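Local coordinates for protein Ulp1-like SUMO protease (Chaetomium thermophilum, PDB 6DG4) that probably cleaves SUMO from its conjugates as a cysteine protease of the C48 (Ulp1-like) family, represented here by its catalytic domain, at residues A[69-74]-A[237-242]. Residues are numbered along the deposited sequence; the frame is centred on the assembly and turned at random.
Sequences IFYIAD and AVLLNG
Tyr71 reaches from the middle of helix 62-80 to Gly242, where helix 228-241 ends, and illustrates how one long aromatic side chain can join a helix flank to a helix terminus. The two backbones stay well apart, with the CA atoms of Tyr71 and Gly242 8.2 Å from each other, yet Tyr71 OH comes within 3.6 Å of Gly242 CA.

The tight part lies over one face of the ring. There the peptide carbonyl of Gly242 lies over the rim of the ring at its hydroxyl end, its C 3.5 Å from Tyr71 CZ and its O 3.3 Å from Tyr71 CE1. Gly242 closes the helix in a Schellman motif at positive phi (83°), and its lack of a side chain suits that turn. At the ring edge the fit is looser: Leu239 CD2 lies near the ring plane, 3.9 Å from Tyr71 CE2, in an apolar contact. The CB of Tyr71 points toward 237-242, and a chi1 of -81°, with CG beside the backbone N, carries the ring on to Gly242 and Leu239; Leu39 from a loop also packs against it.

Beyond the hydroxyl the packing gives way to a single water. Lying in the ring plane, it is hydrogen-bonded to Tyr71 OH (2.6 Å) and donates to Leu239 O, 2.8 Å away. Leu239 O also accepts the bond from Gly242 N, so the same carbonyl serves both the turn and the bridge. A phenylalanine in place of Tyr71 would probably leave the water without its phenolic partner and break the link to Leu239 O. Between these segments the contact thus rests on a carbonyl laid against a ring rim, one apolar touch and one water-relayed link, whose polar part probably depends on that water staying in place.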
loop_
_atom_site.group_PDB
_atom_site.type_symbol
_atom_site.label_atom_id
_atom_site.label_comp_id
_atom_site.label_asym_id
_atom_site.label_seq_id
_atom_site.Cartn_x
_atom_site.Cartn_y
_atom_site.Cartn_z
ATOM N N ILE A 69 -2.295 3.229 2.510
ATOM C CA ILE A 69 -2.116 1.782 2.507
ATOM C C ILE A 69 -2.803 1.144 3.709
ATOM O O ILE A 69 -3.384 0.058 3.593
ATOM C CB ILE A 69 -0.622 1.432 2.379
ATOM C CG1 ILE A 69 -0.133 1.868 0.989
ATOM C CG2 ILE A 69 -0.405 -0.038 2.573
ATOM C CD1 ILE A 69 1.364 1.804 0.784
ATOM N N PHE A 70 -2.784 1.806 4.871
ATOM C CA PHE A 70 -3.536 1.292 6.013
ATOM C C PHE A 70 -5.028 1.212 5.698
ATOM O O PHE A 70 -5.709 0.272 6.126
ATOM C CB PHE A 70 -3.284 2.156 7.254
ATOM C CG PHE A 70 -2.118 1.694 8.097
ATOM C CD1 PHE A 70 -0.896 1.372 7.523
ATOM C CD2 PHE A 70 -2.244 1.601 9.469
ATOM C CE1 PHE A 70 0.169 0.937 8.307
ATOM C CE2 PHE A 70 -1.190 1.177 10.249
ATOM C CZ PHE A 70 0.023 0.853 9.667
ATOM N N TYR A 71 -5.556 2.179 4.939
ATOM C CA TYR A 71 -6.966 2.128 4.563
ATOM C C TYR A 71 -7.265 0.974 3.607
ATOM O O TYR A 71 -8.368 0.417 3.658
ATOM C CB TYR A 71 -7.425 3.455 3.953
ATOM C CG TYR A 71 -7.760 4.547 4.960
ATOM C CD1 TYR A 71 -8.524 4.277 6.085
ATOM C CD2 TYR A 71 -7.325 5.850 4.772
ATOM C CE1 TYR A 71 -8.840 5.261 6.994
ATOM C CE2 TYR A 71 -7.640 6.851 5.687
ATOM C CZ TYR A 71 -8.398 6.544 6.798
ATOM O OH TYR A 71 -8.714 7.526 7.716
ATOM N N ILE A 72 -6.317 0.612 2.729
ATOM C CA ILE A 72 -6.500 -0.563 1.876
ATOM C C ILE A 72 -6.684 -1.799 2.741
ATOM O O ILE A 72 -7.625 -2.582 2.562
ATOM C CB ILE A 72 -5.296 -0.743 0.931
ATOM C CG1 ILE A 72 -5.097 0.477 0.038
ATOM C CG2 ILE A 72 -5.467 -2.000 0.078
ATOM C CD1 ILE A 72 -3.796 0.439 -0.749
ATOM N N ALA A 73 -5.756 -2.002 3.675
ATOM C CA ALA A 73 -5.821 -3.175 4.532
ATOM C C ALA A 73 -7.117 -3.197 5.321
ATOM O O ALA A 73 -7.755 -4.246 5.455
ATOM C CB ALA A 73 -4.620 -3.197 5.475
ATOM N N ASP A 74 -7.533 -2.045 5.843
ATOM C CA ASP A 74 -8.749 -2.014 6.644
ATOM C C ASP A 74 -9.984 -2.315 5.802
ATOM O O ASP A 74 -10.927 -2.954 6.287
ATOM C CB ASP A 74 -8.886 -0.673 7.351
ATOM C CG ASP A 74 -9.839 -0.742 8.506
ATOM O OD1 ASP A 74 -9.592 -1.545 9.430
ATOM O OD2 ASP A 74 -10.838 -0.010 8.482
ATOM N N ALA A 237 -9.263 12.449 -1.741
ATOM C CA ALA A 237 -10.662 12.281 -1.363
ATOM C C ALA A 237 -10.845 11.121 -0.390
ATOM O O ALA A 237 -11.605 11.230 0.580
ATOM C CB ALA A 237 -11.519 12.076 -2.613
ATOM N N VAL A 238 -10.175 9.992 -0.644
ATOM C CA VAL A 238 -10.269 8.848 0.262
ATOM C C VAL A 238 -9.789 9.228 1.658
ATOM O O VAL A 238 -10.416 8.882 2.667
ATOM C CB VAL A 238 -9.490 7.646 -0.305
ATOM C CG1 VAL A 238 -9.357 6.551 0.745
ATOM C CG2 VAL A 238 -10.178 7.102 -1.549
ATOM N N LEU A 239 -8.666 9.945 1.741
ATOM C CA LEU A 239 -8.162 10.352 3.048
ATOM C C LEU A 239 -9.149 11.278 3.754
ATOM O O LEU A 239 -9.428 11.106 4.947
ATOM C CB LEU A 239 -6.789 11.011 2.907
ATOM C CG LEU A 239 -5.667 10.096 2.408
ATOM C CD1 LEU A 239 -4.423 10.890 2.076
ATOM C CD2 LEU A 239 -5.330 8.995 3.415
ATOM N N LEU A 240 -9.718 12.246 3.027
ATOM C CA LEU A 240 -10.693 13.149 3.632
ATOM C C LEU A 240 -11.957 12.409 4.048
ATOM O O LEU A 240 -12.600 12.780 5.036
ATOM C CB LEU A 240 -11.051 14.263 2.648
ATOM C CG LEU A 240 -9.914 15.217 2.296
ATOM C CD1 LEU A 240 -10.322 16.148 1.174
ATOM C CD2 LEU A 240 -9.482 16.005 3.520
ATOM N N ASN A 241 -12.321 11.366 3.295
ATOM C CA ASN A 241 -13.506 10.563 3.563
ATOM C C ASN A 241 -13.329 9.644 4.761
ATOM O O ASN A 241 -14.321 9.117 5.278
ATOM C CB ASN A 241 -13.781 9.707 2.318
ATOM C CG ASN A 241 -15.085 8.947 2.393
ATOM O OD1 ASN A 241 -16.168 9.534 2.462
ATOM N ND2 ASN A 241 -14.992 7.630 2.324
ATOM N N GLY A 242 -12.096 9.418 5.199
ATOM C CA GLY A 242 -11.844 8.446 6.238
ATOM C C GLY A 242 -11.735 7.017 5.763
ATOM O O GLY A 242 -11.985 6.099 6.549
HETATM O O HOH W 1 -8.045 9.981 7.053
#